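Local coordinates for endoglucanase, glycoside hydrolase family 5 protein (Cytophaga hutchinsonii, PDB 5IHS), which probably cleaves internal beta-1,4-glucosidic bonds of cellulose chains as a TIM-barrel endoglucanase, and so would contribute to the bacterium's use of cellulose, at residues A[73-76]-A[80-83]; A[277-282]-A[317-322]. All blocks are in the same frame, centred on the assembly; numbering follows the deposited sequence. Where two conformers were deposited one is given.

Interaction 1 of 2, residues A[73-76]-A[80-83]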
ATOM      1  N   LYS A  73      -7.804  -7.740  12.546  1.00  7.49           N
ATOM      2  CA  LYS A  73      -7.322  -8.040  13.894  1.00  7.86           C
ATOM      3  C   LYS A  73      -6.246  -9.116  13.870  1.00  7.70           C
ATOM      4  O   LYS A  73      -5.234  -9.009  14.574  1.00  7.99           O
ATOM      5  CB  LYS A  73      -8.480  -8.468  14.791  1.00  9.50           C
ATOM      6  CG  LYS A  73      -8.058  -8.650  16.237  1.00 12.06           C
ATOM      7  CD  LYS A  73      -9.223  -8.985  17.136  1.00 14.80           C
ATOM      8  CE  LYS A  73      -8.761  -9.173  18.567  1.00 18.42           C
ATOM      9  NZ  LYS A  73      -9.891  -9.607  19.412  1.00 21.00           N
ATOM     10  N   TRP A  74      -6.451 -10.167  13.071  1.00  7.27           N
ATOM     11  CA  TRP A  74      -5.481 -11.249  12.976  1.00  7.10           C
ATOM     12  C   TRP A  74      -4.182 -10.761  12.352  1.00  6.87           C
ATOM     13  O   TRP A  74      -3.088 -11.158  12.778  1.00  7.53           O
ATOM     14  CB  TRP A  74      -6.088 -12.414  12.175  1.00  8.03           C
ATOM     15  CG  TRP A  74      -5.212 -13.620  12.130  1.00  7.73           C
ATOM     16  CD1 TRP A  74      -4.487 -14.066  11.072  1.00  8.25           C
ATOM     17  CD2 TRP A  74      -4.935 -14.524  13.212  1.00  7.60           C
ATOM     18  NE1 TRP A  74      -3.786 -15.196  11.417  1.00  8.74           N
ATOM     19  CE2 TRP A  74      -4.038 -15.496  12.726  1.00  8.01           C
ATOM     20  CE3 TRP A  74      -5.364 -14.607  14.543  1.00  8.68           C
ATOM     21  CZ2 TRP A  74      -3.564 -16.540  13.516  1.00  8.75           C
ATOM     22  CZ3 TRP A  74      -4.891 -15.653  15.325  1.00  9.40           C
ATOM     23  CH2 TRP A  74      -4.003 -16.596  14.812  1.00  9.47           C
ATOM     24  N   LEU A  75      -4.274  -9.907  11.332  1.00  6.77           N
ATOM     25  CA  LEU A  75      -3.061  -9.344  10.744  1.00  7.20           C
ATOM     26  C   LEU A  75      -2.268  -8.536  11.768  1.00  7.05           C
ATOM     27  O   LEU A  75      -1.037  -8.585  11.778  1.00  7.96           O
ATOM     28  CB  LEU A  75      -3.399  -8.495   9.518  1.00  7.12           C
ATOM     29  CG  LEU A  75      -3.875  -9.283   8.298  1.00  8.26           C
ATOM     30  CD1 LEU A  75      -4.319  -8.323   7.212  1.00  9.46           C
ATOM     31  CD2 LEU A  75      -2.783 -10.208   7.778  1.00  8.71           C
ATOM     32  N   ARG A  76      -2.942  -7.780  12.636  1.00  7.19           N
ATOM     33  CA  ARG A  76      -2.227  -7.068  13.692  1.00  7.39           C
ATOM     34  C   ARG A  76      -1.650  -8.037  14.718  1.00  7.74           C
ATOM     35  O   ARG A  76      -0.469  -7.955  15.071  1.00  8.86           O
ATOM     36  CB  ARG A  76      -3.167  -6.091  14.395  1.00  7.83           C
ATOM     37  CG  ARG A  76      -2.478  -5.307  15.519  1.00  8.51           C
ATOM     38  CD  ARG A  76      -3.471  -4.549  16.371  1.00  9.12           C
ATOM     39  NE  ARG A  76      -4.232  -5.492  17.173  1.00  9.85           N
ATOM     40  CZ  ARG A  76      -5.131  -5.163  18.088  1.00 11.16           C
ATOM     41  NH1 ARG A  76      -5.436  -3.889  18.305  1.00 12.02           N
ATOM     42  NH2 ARG A  76      -5.724  -6.127  18.783  1.00 13.05           N
ATOM     43  N   LYS A  80       1.622  -9.162  12.980  1.00  7.07           N
ATOM     44  CA  LYS A  80       2.323  -7.957  13.433  1.00  7.39           C
ATOM     45  C   LYS A  80       2.366  -6.883  12.345  1.00  6.98           C
ATOM     46  O   LYS A  80       3.318  -6.108  12.259  1.00  8.01           O
ATOM     47  CB  LYS A  80       3.721  -8.269  13.978  1.00  8.01           C
ATOM     48  CG  LYS A  80       3.758  -9.430  14.972  1.00  8.75           C
ATOM     49  CD  LYS A  80       2.822  -9.264  16.163  1.00 10.07           C
ATOM     50  CE  LYS A  80       2.967 -10.445  17.119  1.00 11.29           C
ATOM     51  NZ  LYS A  80       2.016 -10.396  18.252  1.00 11.84           N
ATOM     52  N   CYS A  81       1.308  -6.790  11.545  1.00  6.68           N
ATOM     53  CA  CYS A  81       1.195  -5.679  10.606  1.00  6.58           C
ATOM     54  C   CYS A  81       1.007  -4.356  11.338  1.00  6.60           C
ATOM     55  O   CYS A  81       0.177  -4.246  12.250  1.00  7.60           O
ATOM     56  CB  CYS A  81      -0.012  -5.874   9.690  1.00  6.98           C
ATOM     57  SG  CYS A  81       0.112  -7.184   8.499  1.00  8.07           S
ATOM     58  N   THR A  82       1.728  -3.329  10.886  1.00  6.54           N
ATOM     59  CA  THR A  82       1.480  -1.961  11.323  1.00  6.70           C
ATOM     60  C   THR A  82       0.689  -1.155  10.299  1.00  6.62           C
ATOM     61  O   THR A  82       0.300  -0.015  10.593  1.00  6.99           O
ATOM     62  CB  THR A  82       2.786  -1.261  11.687  1.00  6.84           C
ATOM     63  OG1 THR A  82       3.657  -1.300  10.554  1.00  6.93           O
ATOM     64  CG2 THR A  82       3.450  -1.922  12.891  1.00  7.61           C
ATOM     65  N   VAL A  83       0.410  -1.747   9.132  1.00  6.82           N
ATOM     66  CA  VAL A  83      -0.406  -1.139   8.092  1.00  6.35           C
ATOM     67  C   VAL A  83      -1.080  -2.278   7.330  1.00  6.18           C
ATOM     68  O   VAL A  83      -0.521  -3.374   7.186  1.00  7.16           O
ATOM     69  CB  VAL A  83       0.455  -0.230   7.169  1.00  6.63           C
ATOM     70  CG1 VAL A  83       1.572  -1.023   6.463  1.00  7.90           C
ATOM     71  CG2 VAL A  83      -0.400   0.522   6.159  1.00  7.13           C
TER
HETATM   72  O   HOH W   1       0.323  -7.478  17.842  1.00 13.76           O
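Cys81 lies against the carbonyl end of Leu75 and is held there by a backbone hydrogen bond, with its side chain packed alongside. Its N donates to Leu75 O at 3.0 Å. The bond is nearly straight, 170° at the hydrogen, although the donor stands 33° off the carbonyl plane. The side chain follows the same carbonyl: Cys81 CB is 3.6 Å from Leu75 O. With SG anti to the carbonyl carbon (chi1 -70°), the sulfur comes alongside the root of the leucine, 3.9 Å from Leu75 CB. This is apolar packing, and both residues are buried. The carbonyl oxygen of Cys81 is also buried and has no polar partner in the model.

Lys80 makes the turn. It has positive phi, in the left-handed helical region, and ends the helical path. Its N reaches Arg76 O at 3.2 Å, but the bond is bent and weak. Lys80 CA adds a CH...O contact to the same oxygen. The side chain bends at chi2 and passes its CD 3.7 Å from Arg76 O. A water donates to that oxygen and takes a weak bond from Lys80 NZ, whose stronger partner is Asp77 O. Arg76 CB points away from 80-83, and Arg76 NH1 bonds to Lys116 O.

The contact closes the C-terminal end of helix 69-77, within the beta-alpha-beta crossover from strand 53-57 to strand 83-89 of the TIM barrel. Leu75 packs inward on Ile284 and Met55 of the barrel, and Cys81 also meets Met55. Helix 311-329 flanks the turn: Lys80 touches Phe328, and its carbonyl receives Asn324 ND2.

Interaction 2 of 2, residues A[277-282]-A[317-322]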
ATOM      1  N   ILE A 277      12.027   2.718   4.031  1.00  7.12           N
ATOM      2  CA  ILE A 277      10.907   2.722   3.090  1.00  6.85           C
ATOM      3  C   ILE A 277       9.871   1.699   3.544  1.00  6.48           C
ATOM      4  O   ILE A 277      10.187   0.521   3.759  1.00  7.27           O
ATOM      5  CB  ILE A 277      11.389   2.423   1.658  1.00  7.29           C
ATOM      6  CG1 ILE A 277      12.354   3.518   1.193  1.00  8.71           C
ATOM      7  CG2 ILE A 277      10.194   2.307   0.714  1.00  7.40           C
ATOM      8  CD1 ILE A 277      13.051   3.219  -0.142  1.00  9.16           C
ATOM      9  N   SER A 278       8.625   2.150   3.688  1.00  6.15           N
ATOM     10  CA  SER A 278       7.543   1.275   4.109  1.00  6.09           C
ATOM     11  C   SER A 278       7.169   0.301   2.992  1.00  6.11           C
ATOM     12  O   SER A 278       7.311   0.605   1.800  1.00  6.27           O
ATOM     13  CB  SER A 278       6.322   2.121   4.466  1.00  6.40           C
ATOM     14  OG  SER A 278       6.537   2.937   5.614  1.00  7.06           O
ATOM     15  N   TYR A 279       6.647  -0.866   3.388  1.00  6.12           N
ATOM     16  CA  TYR A 279       6.350  -1.904   2.407  1.00  5.94           C
ATOM     17  C   TYR A 279       5.163  -2.785   2.791  1.00  6.13           C
ATOM     18  O   TYR A 279       4.966  -3.114   3.961  1.00  7.13           O
ATOM     19  CB  TYR A 279       7.597  -2.738   2.087  1.00  6.62           C
ATOM     20  CG  TYR A 279       8.368  -3.435   3.197  1.00  6.84           C
ATOM     21  CD1 TYR A 279       7.940  -4.652   3.724  1.00  7.28           C
ATOM     22  CD2 TYR A 279       9.596  -2.948   3.625  1.00  8.05           C
ATOM     23  CE1 TYR A 279       8.689  -5.346   4.647  1.00  7.86           C
ATOM     24  CE2 TYR A 279      10.364  -3.647   4.555  1.00  8.26           C
ATOM     25  CZ  TYR A 279       9.910  -4.852   5.051  1.00  8.17           C
ATOM     26  OH  TYR A 279      10.703  -5.529   5.967  1.00  8.83           O
ATOM     27  N   CYS A 280       4.339  -3.131   1.791  0.72  5.91           N
ATOM     28  CA  CYS A 280       3.194  -4.028   1.960  0.72  5.90           C
ATOM     29  C   CYS A 280       3.229  -5.122   0.904  0.72  5.88           C
ATOM     30  O   CYS A 280       3.387  -4.828  -0.283  0.72  5.92           O
ATOM     31  CB  CYS A 280       1.854  -3.305   1.787  0.72  7.89           C
ATOM     32  SG  CYS A 280       1.463  -2.099   3.037  0.72 10.64           S
ATOM     33  N   ASN A 281       3.039  -6.368   1.330  1.00  5.85           N
ATOM     34  CA  ASN A 281       3.113  -7.521   0.436  1.00  5.66           C
ATOM     35  C   ASN A 281       1.773  -7.854  -0.210  1.00  5.62           C
ATOM     36  O   ASN A 281       0.718  -7.823   0.433  1.00  6.22           O
ATOM     37  CB  ASN A 281       3.594  -8.746   1.211  1.00  6.15           C
ATOM     38  CG  ASN A 281       3.591 -10.012   0.371  1.00  6.26           C
ATOM     39  OD1 ASN A 281       2.807 -10.927   0.619  1.00  6.92           O
ATOM     40  ND2 ASN A 281       4.491 -10.082  -0.600  1.00  6.64           N
ATOM     41  N   TRP A 282       1.843  -8.222  -1.486  1.00  5.92           N
ATOM     42  CA  TRP A 282       0.722  -8.744  -2.261  1.00  6.30           C
ATOM     43  C   TRP A 282       0.787 -10.267  -2.234  1.00  6.60           C
ATOM     44  O   TRP A 282       1.763 -10.831  -2.761  1.00  7.74           O
ATOM     45  CB  TRP A 282       0.858  -8.248  -3.693  1.00  7.50           C
ATOM     46  CG  TRP A 282      -0.272  -8.576  -4.617  1.00  7.69           C
ATOM     47  CD1 TRP A 282      -0.349  -9.635  -5.471  1.00  9.55           C
ATOM     48  CD2 TRP A 282      -1.476  -7.823  -4.796  1.00  7.67           C
ATOM     49  NE1 TRP A 282      -1.521  -9.585  -6.175  1.00  9.66           N
ATOM     50  CE2 TRP A 282      -2.232  -8.482  -5.788  1.00  8.57           C
ATOM     51  CE3 TRP A 282      -1.991  -6.657  -4.215  1.00  7.91           C
ATOM     52  CZ2 TRP A 282      -3.471  -8.007  -6.220  1.00  9.30           C
ATOM     53  CZ3 TRP A 282      -3.222  -6.187  -4.647  1.00  8.51           C
ATOM     54  CH2 TRP A 282      -3.939  -6.854  -5.651  1.00  9.20           C
ATOM     55  N   ARG A 317       5.343 -13.175   6.493  1.00  6.46           N
ATOM     56  CA  ARG A 317       4.910 -13.143   7.887  1.00  7.30           C
ATOM     57  C   ARG A 317       6.099 -13.222   8.832  1.00  7.12           C
ATOM     58  O   ARG A 317       6.150 -12.513   9.849  1.00  7.40           O
ATOM     59  CB  ARG A 317       3.928 -14.283   8.165  1.00  7.64           C
ATOM     60  CG  ARG A 317       3.481 -14.374   9.608  1.00  8.88           C
ATOM     61  CD  ARG A 317       2.465 -15.510   9.790  1.00 10.29           C
ATOM     62  NE  ARG A 317       2.141 -15.777  11.184  1.00  9.80           N
ATOM     63  CZ  ARG A 317       2.855 -16.557  11.996  1.00  9.85           C
ATOM     64  NH1 ARG A 317       3.964 -17.161  11.578  1.00 10.88           N
ATOM     65  NH2 ARG A 317       2.472 -16.707  13.251  1.00 11.36           N
ATOM     66  N   ASP A 318       7.080 -14.064   8.516  1.00  7.42           N
ATOM     67  CA  ASP A 318       8.251 -14.151   9.377  1.00  8.35           C
ATOM     68  C   ASP A 318       8.994 -12.816   9.430  1.00  8.15           C
ATOM     69  O   ASP A 318       9.453 -12.398  10.503  1.00  8.72           O
ATOM     70  CB  ASP A 318       9.187 -15.255   8.890  1.00  9.75           C
ATOM     71  CG  ASP A 318       8.683 -16.673   9.192  1.00 12.19           C
ATOM     72  OD1 ASP A 318       7.682 -16.840   9.929  1.00 13.38           O
ATOM     73  OD2 ASP A 318       9.333 -17.639   8.700  1.00 13.98           O
ATOM     74  N   ASP A 319       9.127 -12.132   8.284  1.00  7.74           N
ATOM     75  CA  ASP A 319       9.783 -10.822   8.260  1.00  8.07           C
ATOM     76  C   ASP A 319       9.003  -9.797   9.081  1.00  7.68           C
ATOM     77  O   ASP A 319       9.594  -9.031   9.850  1.00  7.81           O
ATOM     78  CB  ASP A 319       9.977 -10.368   6.807  1.00  8.36           C
ATOM     79  CG  ASP A 319      10.535  -8.954   6.685  1.00  8.93           C
ATOM     80  OD1 ASP A 319      11.774  -8.806   6.811  1.00 10.21           O
ATOM     81  OD2 ASP A 319       9.745  -7.992   6.469  1.00  9.21           O
ATOM     82  N   LEU A 320       7.673  -9.776   8.949  1.00  7.33           N
ATOM     83  CA  LEU A 320       6.852  -8.866   9.751  1.00  7.33           C
ATOM     84  C   LEU A 320       7.021  -9.119  11.244  1.00  7.32           C
ATOM     85  O   LEU A 320       7.170  -8.175  12.031  1.00  7.79           O
ATOM     86  CB  LEU A 320       5.377  -9.006   9.380  1.00  7.58           C
ATOM     87  CG  LEU A 320       4.987  -8.488   7.997  1.00  7.94           C
ATOM     88  CD1 LEU A 320       3.572  -8.888   7.658  1.00  9.50           C
ATOM     89  CD2 LEU A 320       5.141  -6.996   7.915  1.00  9.58           C
ATOM     90  N   ARG A 321       6.949 -10.382  11.661  1.00  7.63           N
ATOM     91  CA  ARG A 321       7.048 -10.691  13.082  1.00  8.10           C
ATOM     92  C   ARG A 321       8.412 -10.289  13.626  1.00  8.80           C
ATOM     93  O   ARG A 321       8.517  -9.745  14.730  1.00  9.75           O
ATOM     94  CB  ARG A 321       6.755 -12.178  13.292  1.00  8.37           C
ATOM     95  CG  ARG A 321       5.266 -12.489  13.158  1.00  8.76           C
ATOM     96  CD  ARG A 321       4.938 -13.974  13.037  1.00  9.17           C
ATOM     97  NE  ARG A 321       5.276 -14.787  14.195  1.00 10.21           N
ATOM     98  CZ  ARG A 321       4.492 -14.962  15.252  1.00 10.37           C
ATOM     99  NH1 ARG A 321       3.322 -14.341  15.357  1.00 11.43           N
ATOM    100  NH2 ARG A 321       4.897 -15.762  16.225  1.00 11.52           N
ATOM    101  N   LEU A 322       9.464 -10.541  12.858  1.00  9.21           N
ATOM    102  CA  LEU A 322      10.816 -10.225  13.282  1.00 10.01           C
ATOM    103  C   LEU A 322      11.026  -8.726  13.413  1.00 10.08           C
ATOM    104  O   LEU A 322      11.628  -8.264  14.389  1.00 11.62           O
ATOM    105  CB  LEU A 322      11.776 -10.790  12.245  1.00 12.05           C
ATOM    106  CG  LEU A 322      13.242 -10.467  12.438  1.00 15.91           C
ATOM    107  CD1 LEU A 322      13.749 -11.201  13.656  1.00 17.95           C
ATOM    108  CD2 LEU A 322      14.027 -10.857  11.201  1.00 17.75           C
TER
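Tyr279 on strand 279-284 and Asp319 on helix 311-329 stand 11.2 Å apart from CA to CA, so the backbones do not touch and side chains make the contact. They approach from opposite directions. Tyr279 CG sits between the backbone N and the carbonyl carbon (chi1 56°), which swings the ring so that its hydroxyl meets the helix. The hydroxyl donates to Asp319, with 2.7 Å from Tyr279 OH to Asp319 OD2. The acceptor lies at the ring edge, in the ring plane. It uses its syn lone pair, on the side of OD1. The carboxylate is turned 32° from the ring.

Each group has a second partner. Arg53 NE bonds to the same tyrosine hydroxyl, and Lys323 NZ forms a salt bridge with Asp319 OD1. The Tyr279 ring also meets that of Tyr269, on helix 262-274.

A phenylalanine here would probably leave Asp319 OD2 without its hydroxyl donor and Arg53 NE without that acceptor. The contact is buried, so its polar atoms gain from being paired with one another. The phenol links an arginine to a carboxylate, and both nearby positive charges should help keep Asp319 ionised. This is strand-to-outer-helix packing of the TIM barrel. The buried hydrogen bond, flanked by Arg53 and Lys323, ties the eighth barrel strand to helix 311-329.

Interaction 1 comes first along the chain and closes before interaction 2 opens. Their centres are about 10 Å apart, on the same side of the chain's centre. Both belong to the eight-stranded parallel barrel and its outer helices. Interaction 1 leads from helix 69-77 into strand 83-89, the second strand. Interaction 2 joins the eighth strand, 279-284, to helix 311-329. They touch directly: Cys81 SG is 3.9 Å from Leu320 CD1, and Val83 CG1 is 3.6 Å from Cys280 SG. Strand 53-57 lies between the second and eighth strands in the closed sheet. The two contacts therefore help pack the region where the barrel's first and last strands meet.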